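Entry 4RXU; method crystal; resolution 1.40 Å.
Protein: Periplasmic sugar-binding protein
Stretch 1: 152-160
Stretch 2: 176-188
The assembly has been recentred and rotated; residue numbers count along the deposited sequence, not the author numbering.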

ATOM      1  N   GLY A 152      -3.536 -18.536 -23.007  1.00 20.67           N
ATOM      2  CA  GLY A 152      -3.933 -19.920 -22.899  1.00 20.21           C
ATOM      3  C   GLY A 152      -4.525 -20.193 -21.535  1.00 19.87           C
ATOM      4  O   GLY A 152      -5.004 -19.292 -20.855  1.00 20.40           O
ATOM      5  N   THR A 153      -4.467 -21.450 -21.131  1.00 18.02           N
ATOM      6  CA  THR A 153      -5.099 -21.893 -19.907  1.00 16.92           C
ATOM      7  C   THR A 153      -4.149 -22.568 -18.956  1.00 13.53           C
ATOM      8  O   THR A 153      -3.102 -23.086 -19.338  1.00 22.18           O
ATOM      9  CB  THR A 153      -6.253 -22.870 -20.194  1.00 19.64           C
ATOM     10  OG1 THR A 153      -5.788 -23.978 -20.984  1.00 20.48           O
ATOM     11  CG2 THR A 153      -7.378 -22.137 -20.897  1.00 24.03           C
ATOM     12  N   GLY A 154      -4.555 -22.566 -17.694  1.00 18.26           N
ATOM     13  CA  GLY A 154      -3.840 -23.304 -16.677  1.00 19.71           C
ATOM     14  C   GLY A 154      -2.552 -22.651 -16.245  1.00 17.55           C
ATOM     15  O   GLY A 154      -1.654 -23.328 -15.751  1.00 19.56           O
ATOM     16  N   ASN A 155      -2.453 -21.343 -16.421  1.00 14.92           N
ATOM     17  CA  ASN A 155      -1.289 -20.600 -15.931  1.00 14.42           C
ATOM     18  C   ASN A 155      -1.272 -20.545 -14.405  1.00 13.06           C
ATOM     19  O   ASN A 155      -2.244 -20.086 -13.804  1.00 12.14           O
ATOM     20  CB  ASN A 155      -1.351 -19.177 -16.451  1.00 12.93           C
ATOM     21  CG  ASN A 155      -1.225 -19.104 -17.944  1.00 13.69           C
ATOM     22  OD1 ASN A 155      -0.147 -19.282 -18.480  1.00 15.02           O
ATOM     23  ND2 ASN A 155      -2.337 -18.872 -18.625  1.00 14.81           N
ATOM     24  N   PRO A 156      -0.183 -21.002 -13.765  1.00 12.19           N
ATOM     25  CA  PRO A 156      -0.139 -20.911 -12.314  1.00 10.38           C
ATOM     26  C   PRO A 156      -0.177 -19.474 -11.796  1.00  9.13           C
ATOM     27  O   PRO A 156       0.571 -18.624 -12.285  1.00 11.08           O
ATOM     28  CB  PRO A 156       1.205 -21.556 -11.956  1.00 12.96           C
ATOM     29  CG  PRO A 156       1.455 -22.513 -13.079  1.00 12.65           C
ATOM     30  CD  PRO A 156       0.965 -21.763 -14.299  1.00 12.59           C
ATOM     31  N   LEU A 157      -0.970 -19.279 -10.751  1.00  9.94           N
ATOM     32  CA  LEU A 157      -1.171 -17.990 -10.121  1.00  8.16           C
ATOM     33  C   LEU A 157      -0.926 -18.139  -8.629  1.00  8.42           C
ATOM     34  O   LEU A 157      -1.545 -18.988  -7.960  1.00  8.95           O
ATOM     35  CB  LEU A 157      -2.593 -17.474 -10.393  1.00  9.81           C
ATOM     36  CG  LEU A 157      -2.952 -16.120  -9.749  1.00  9.21           C
ATOM     37  CD1 LEU A 157      -2.086 -15.004 -10.291  1.00  9.92           C
ATOM     38  CD2 LEU A 157      -4.417 -15.820  -9.997  1.00  9.95           C
ATOM     39  N   TYR A 158       0.003 -17.344  -8.126  1.00  8.48           N
ATOM     40  CA  TYR A 158       0.334 -17.306  -6.719  1.00  8.07           C
ATOM     41  C   TYR A 158      -0.108 -15.948  -6.169  1.00  8.70           C
ATOM     42  O   TYR A 158       0.306 -14.896  -6.683  1.00 10.37           O
ATOM     43  CB  TYR A 158       1.834 -17.514  -6.538  1.00  9.44           C
ATOM     44  CG  TYR A 158       2.273 -18.932  -6.891  1.00  9.49           C
ATOM     45  CD1 TYR A 158       2.454 -19.335  -8.216  1.00 10.01           C
ATOM     46  CD2 TYR A 158       2.490 -19.869  -5.894  1.00  9.38           C
ATOM     47  CE1 TYR A 158       2.855 -20.634  -8.535  1.00 12.78           C
ATOM     48  CE2 TYR A 158       2.876 -21.171  -6.199  1.00 10.10           C
ATOM     49  CZ  TYR A 158       3.055 -21.557  -7.521  1.00 11.05           C
ATOM     50  OH  TYR A 158       3.441 -22.867  -7.810  1.00 13.64           O
ATOM     51  N   LEU A 159      -0.962 -15.977  -5.152  1.00  8.75           N
ATOM     52  CA  LEU A 159      -1.539 -14.749  -4.572  1.00  8.16           C
ATOM     53  C   LEU A 159      -0.841 -14.397  -3.281  1.00  7.68           C
ATOM     54  O   LEU A 159      -0.543 -15.292  -2.476  1.00  9.58           O
ATOM     55  CB  LEU A 159      -3.032 -14.958  -4.267  1.00  7.86           C
ATOM     56  CG  LEU A 159      -3.934 -15.350  -5.449  1.00  9.92           C
ATOM     57  CD1 LEU A 159      -5.321 -15.736  -4.962  1.00 11.24           C
ATOM     58  CD2 LEU A 159      -4.005 -14.269  -6.527  1.00 13.12           C
ATOM     59  N   TYR A 160      -0.601 -13.100  -3.066  1.00  7.08           N
ATOM     60  CA  TYR A 160      -0.024 -12.611  -1.807  1.00  7.78           C
ATOM     61  C   TYR A 160      -0.717 -11.321  -1.425  1.00  7.17           C
ATOM     62  O   TYR A 160      -1.305 -10.629  -2.259  1.00  8.65           O
ATOM     63  CB  TYR A 160       1.501 -12.413  -1.910  1.00  9.48           C
ATOM     64  CG  TYR A 160       2.185 -13.735  -2.219  1.00  8.68           C
ATOM     65  CD1 TYR A 160       2.427 -14.663  -1.200  1.00 10.43           C
ATOM     66  CD2 TYR A 160       2.512 -14.093  -3.530  1.00 10.07           C
ATOM     67  CE1 TYR A 160       3.037 -15.891  -1.462  1.00  9.26           C
ATOM     68  CE2 TYR A 160       3.089 -15.331  -3.807  1.00  8.66           C
ATOM     69  CZ  TYR A 160       3.354 -16.224  -2.769  1.00  9.20           C
ATOM     70  OH  TYR A 160       3.943 -17.444  -3.045  1.00 11.16           O
ATOM     71  N   ALA A 176      -7.410  -6.233  -7.112  1.00  8.77           N
ATOM     72  CA  ALA A 176      -6.801  -7.337  -7.874  1.00  9.11           C
ATOM     73  C   ALA A 176      -7.782  -8.465  -8.146  1.00  8.46           C
ATOM     74  O   ALA A 176      -7.858  -9.002  -9.253  1.00  9.05           O
ATOM     75  CB  ALA A 176      -5.578  -7.878  -7.141  1.00  8.78           C
ATOM     76  N   TRP A 177      -8.526  -8.843  -7.117  1.00 10.70           N
ATOM     77  CA  TRP A 177      -9.465  -9.958  -7.224  1.00  9.06           C
ATOM     78  C   TRP A 177     -10.499  -9.700  -8.308  1.00  8.70           C
ATOM     79  O   TRP A 177     -10.917 -10.615  -9.035  1.00  9.61           O
ATOM     80  CB  TRP A 177     -10.192 -10.167  -5.900  1.00  8.57           C
ATOM     81  CG  TRP A 177     -11.114 -11.360  -5.900  1.00  9.91           C
ATOM     82  CD1 TRP A 177     -12.473 -11.336  -5.959  1.00 11.60           C
ATOM     83  CD2 TRP A 177     -10.730 -12.753  -5.854  1.00  9.31           C
ATOM     84  NE1 TRP A 177     -12.964 -12.627  -5.941  1.00  9.70           N
ATOM     85  CE2 TRP A 177     -11.918 -13.512  -5.854  1.00  9.89           C
ATOM     86  CE3 TRP A 177      -9.499 -13.426  -5.775  1.00 11.50           C
ATOM     87  CZ2 TRP A 177     -11.909 -14.922  -5.802  1.00  9.95           C
ATOM     88  CZ3 TRP A 177      -9.486 -14.820  -5.711  1.00 12.29           C
ATOM     89  CH2 TRP A 177     -10.686 -15.552  -5.729  1.00 11.26           C
ATOM     90  N   LYS A 178     -10.941  -8.452  -8.401  1.00 10.25           N
ATOM     91  CA  LYS A 178     -11.986  -8.128  -9.364  1.00  9.93           C
ATOM     92  C   LYS A 178     -11.507  -8.152 -10.805  1.00 11.28           C
ATOM     93  O   LYS A 178     -12.330  -8.135 -11.715  1.00 10.90           O
ATOM     94  CB  LYS A 178     -12.725  -6.856  -8.972  1.00 11.74           C
ATOM     95  CG  LYS A 178     -13.381  -7.058  -7.600  1.00 20.53           C
ATOM     96  CD  LYS A 178     -14.530  -6.146  -7.384  1.00 21.69           C
ATOM     97  CE  LYS A 178     -15.427  -6.565  -6.248  1.00 17.81           C
ATOM     98  NZ  LYS A 178     -16.243  -5.364  -5.941  1.00 31.15           N
ATOM     99  N   VAL A 179     -10.187  -8.232 -10.995  1.00  9.73           N
ATOM    100  CA  VAL A 179      -9.596  -8.509 -12.303  1.00 10.32           C
ATOM    101  C   VAL A 179      -9.234  -9.983 -12.457  1.00  8.84           C
ATOM    102  O   VAL A 179      -9.456 -10.587 -13.518  1.00 12.99           O
ATOM    103  CB  VAL A 179      -8.355  -7.606 -12.526  1.00 12.60           C
ATOM    104  CG1 VAL A 179      -7.544  -8.037 -13.745  1.00 11.11           C
ATOM    105  CG2 VAL A 179      -8.774  -6.145 -12.648  1.00 13.03           C
ATOM    106  N   LEU A 180      -8.652 -10.562 -11.420  1.00  9.58           N
ATOM    107  CA  LEU A 180      -8.227 -11.955 -11.523  1.00 10.82           C
ATOM    108  C   LEU A 180      -9.360 -12.986 -11.518  1.00 10.71           C
ATOM    109  O   LEU A 180      -9.269 -14.003 -12.199  1.00  9.42           O
ATOM    110  CB  LEU A 180      -7.212 -12.316 -10.432  1.00  8.53           C
ATOM    111  CG  LEU A 180      -5.908 -11.535 -10.416  1.00 10.23           C
ATOM    112  CD1 LEU A 180      -5.166 -11.759  -9.102  1.00 13.40           C
ATOM    113  CD2 LEU A 180      -5.026 -11.900 -11.592  1.00 14.71           C
ATOM    114  N   GLN A 181     -10.411 -12.729 -10.745  1.00  9.01           N
ATOM    115  CA  GLN A 181     -11.431 -13.738 -10.545  1.00 11.45           C
ATOM    116  C   GLN A 181     -12.062 -14.214 -11.870  1.00  9.97           C
ATOM    117  O   GLN A 181     -12.198 -15.424 -12.088  1.00 10.09           O
ATOM    118  CB  GLN A 181     -12.472 -13.282  -9.510  1.00  9.96           C
ATOM    119  CG  GLN A 181     -13.566 -14.305  -9.228  1.00 10.69           C
ATOM    120  CD  GLN A 181     -14.666 -14.340 -10.297  1.00 13.84           C
ATOM    121  OE1 GLN A 181     -15.042 -13.303 -10.863  1.00 13.32           O
ATOM    122  NE2 GLN A 181     -15.205 -15.537 -10.553  1.00 15.20           N
ATOM    123  N   PRO A 182     -12.416 -13.282 -12.770  1.00 10.90           N
ATOM    124  CA  PRO A 182     -12.952 -13.783 -14.036  1.00 10.59           C
ATOM    125  C   PRO A 182     -11.960 -14.641 -14.807  1.00 10.38           C
ATOM    126  O   PRO A 182     -12.356 -15.548 -15.516  1.00 10.47           O
ATOM    127  CB  PRO A 182     -13.218 -12.509 -14.827  1.00 13.72           C
ATOM    128  CG  PRO A 182     -13.452 -11.467 -13.800  1.00 13.81           C
ATOM    129  CD  PRO A 182     -12.591 -11.826 -12.635  1.00 11.80           C
ATOM    130  N   LYS A 183     -10.680 -14.316 -14.698  1.00  9.61           N
ATOM    131  CA  LYS A 183      -9.628 -15.069 -15.386  1.00 10.87           C
ATOM    132  C   LYS A 183      -9.213 -16.364 -14.689  1.00 12.05           C
ATOM    133  O   LYS A 183      -8.468 -17.163 -15.235  1.00 12.73           O
ATOM    134  CB  LYS A 183      -8.428 -14.155 -15.620  1.00 13.31           C
ATOM    135  CG  LYS A 183      -8.801 -12.918 -16.434  1.00 11.78           C
ATOM    136  CD  LYS A 183      -9.448 -13.234 -17.762  1.00 15.43           C
ATOM    137  CE  LYS A 183      -8.484 -13.974 -18.650  1.00 16.26           C
ATOM    138  NZ  LYS A 183      -9.195 -14.337 -19.907  1.00 15.39           N
ATOM    139  N   ILE A 184      -9.700 -16.562 -13.465  1.00 10.31           N
ATOM    140  CA  ILE A 184      -9.612 -17.859 -12.801  1.00 10.29           C
ATOM    141  C   ILE A 184     -10.839 -18.683 -13.195  1.00  9.14           C
ATOM    142  O   ILE A 184     -10.739 -19.866 -13.581  1.00 11.61           O
ATOM    143  CB  ILE A 184      -9.512 -17.690 -11.256  1.00  8.95           C
ATOM    144  CG1 ILE A 184      -8.246 -16.894 -10.924  1.00 10.68           C
ATOM    145  CG2 ILE A 184      -9.474 -19.056 -10.570  1.00 10.00           C
ATOM    146  CD1 ILE A 184      -8.254 -16.242  -9.561  1.00 11.93           C
ATOM    147  N   ALA A 185     -12.009 -18.062 -13.097  1.00  7.94           N
ATOM    148  CA  ALA A 185     -13.259 -18.743 -13.491  1.00 10.03           C
ATOM    149  C   ALA A 185     -13.248 -19.258 -14.933  1.00 11.14           C
ATOM    150  O   ALA A 185     -13.819 -20.317 -15.227  1.00 12.18           O
ATOM    151  CB  ALA A 185     -14.451 -17.833 -13.242  1.00 12.50           C
ATOM    152  N   ASP A 186     -12.552 -18.539 -15.820  1.00 11.70           N
ATOM    153  CA  ASP A 186     -12.496 -18.946 -17.250  1.00 13.81           C
ATOM    154  C   ASP A 186     -11.338 -19.894 -17.585  1.00 14.58           C
ATOM    155  O   ASP A 186     -11.160 -20.291 -18.736  1.00 15.15           O
ATOM    156  CB  ASP A 186     -12.523 -17.744 -18.200  1.00 12.71           C
ATOM    157  CG  ASP A 186     -11.211 -17.027 -18.308  1.00 12.85           C
ATOM    158  OD1 ASP A 186     -10.184 -17.476 -17.751  1.00 12.85           O
ATOM    159  OD2 ASP A 186     -11.236 -15.993 -19.007  1.00 13.10           O
ATOM    160  N   GLY A 187     -10.572 -20.269 -16.564  1.00 11.54           N
ATOM    161  CA  GLY A 187      -9.504 -21.265 -16.701  1.00 14.59           C
ATOM    162  C   GLY A 187      -8.140 -20.711 -17.099  1.00 14.44           C
ATOM    163  O   GLY A 187      -7.180 -21.475 -17.200  1.00 14.01           O
ATOM    164  N   THR A 188      -8.036 -19.393 -17.268  1.00 10.27           N
ATOM    165  CA  THR A 188      -6.753 -18.811 -17.639  1.00 11.72           C
ATOM    166  C   THR A 188      -5.700 -19.022 -16.563  1.00 12.27           C
ATOM    167  O   THR A 188      -4.574 -19.435 -16.853  1.00 12.98           O
ATOM    168  CB  THR A 188      -6.896 -17.317 -17.943  1.00 12.39           C
ATOM    169  OG1 THR A 188      -7.827 -17.144 -19.018  1.00 12.45           O
ATOM    170  CG2 THR A 188      -5.548 -16.707 -18.336  1.00 11.95           C
TER
HETATM  171  O   HOH W   1      -7.255 -17.919 -21.516  1.00 32.99           O

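Two kinds of contact join these stretches. Near Thr188 the link is mostly polar and made by backbone atoms. Further along, the strand 155-159 packs against the helix through apolar side chains. Strand and helix run roughly antiparallel, at 146°, with their axes 11.1 Å apart at the closest approach. Together the stretches bury 375 Å².

Thr188 covers the most surface. Its carbonyl O receives two hydrogen bonds from Asn155, one from the backbone N and one from the side-chain ND2, each 2.9 Å long. The Asn155 side chain takes the m rotamer, and its end comes nearer the other stretch than its CA-to-CB bond would suggest. An amide suits this site because it adds a second donor beside the backbone one. One residue earlier, Gly154 N donates to Gly187 O at 2.9 Å, nearly straight at 163°.

The CA-to-CB bond of Thr188 points away overall, yet its methyl still meets the partner: CG2 lies 3.7 Å from Gly152 O. Its hydroxyl serves its own stretch, with OG1 donating to Asp186 OD1 at 2.7 Å. Asp186 OD1 also accepts from Thr188 N at 2.9 Å, and Asp186 OD2 forms a salt bridge with Lys183 NZ at 2.8 Å. These bonds tie Thr188 to the end of the helix. A water adds a bridge between the stretches, donating to Gly152 O and to Thr188 OG1, at 2.7 Å in each case.

Glycine suits the turn on both sides. Gly152, Gly154 and Gly187 all have positive phi. At Gly187, just after the helix, a CB would be jammed against the carbonyl O of the residue before. Thr153 packs close by, with its CB 3.4 Å from Gly187 O.

Leu157 and Leu159 cover the next largest areas on the strand. Both point toward the helix, as alternate residues of a strand can, while Tyr158 between them makes no contact with it. Leu157 uses chi1 t and chi2 p. Its CD2 lies 3.9 Å from Ile184 CD1 and 4.2 Å from Leu180 CD1. Leu159 uses chi1 m and chi2 t. Its CD2 reaches Leu180 CD1 at 3.8 Å, and its CD1 sits at the edge of the Trp177 ring, 4.3 Å from CZ3.

Leu180 therefore touches both strand leucines. It points toward the strand, and Trp177 and Ile184 come one turn before and after it. All five side chains are buried, where branched aliphatic groups and an indole pack well without needing polar partners from the opposite stretch.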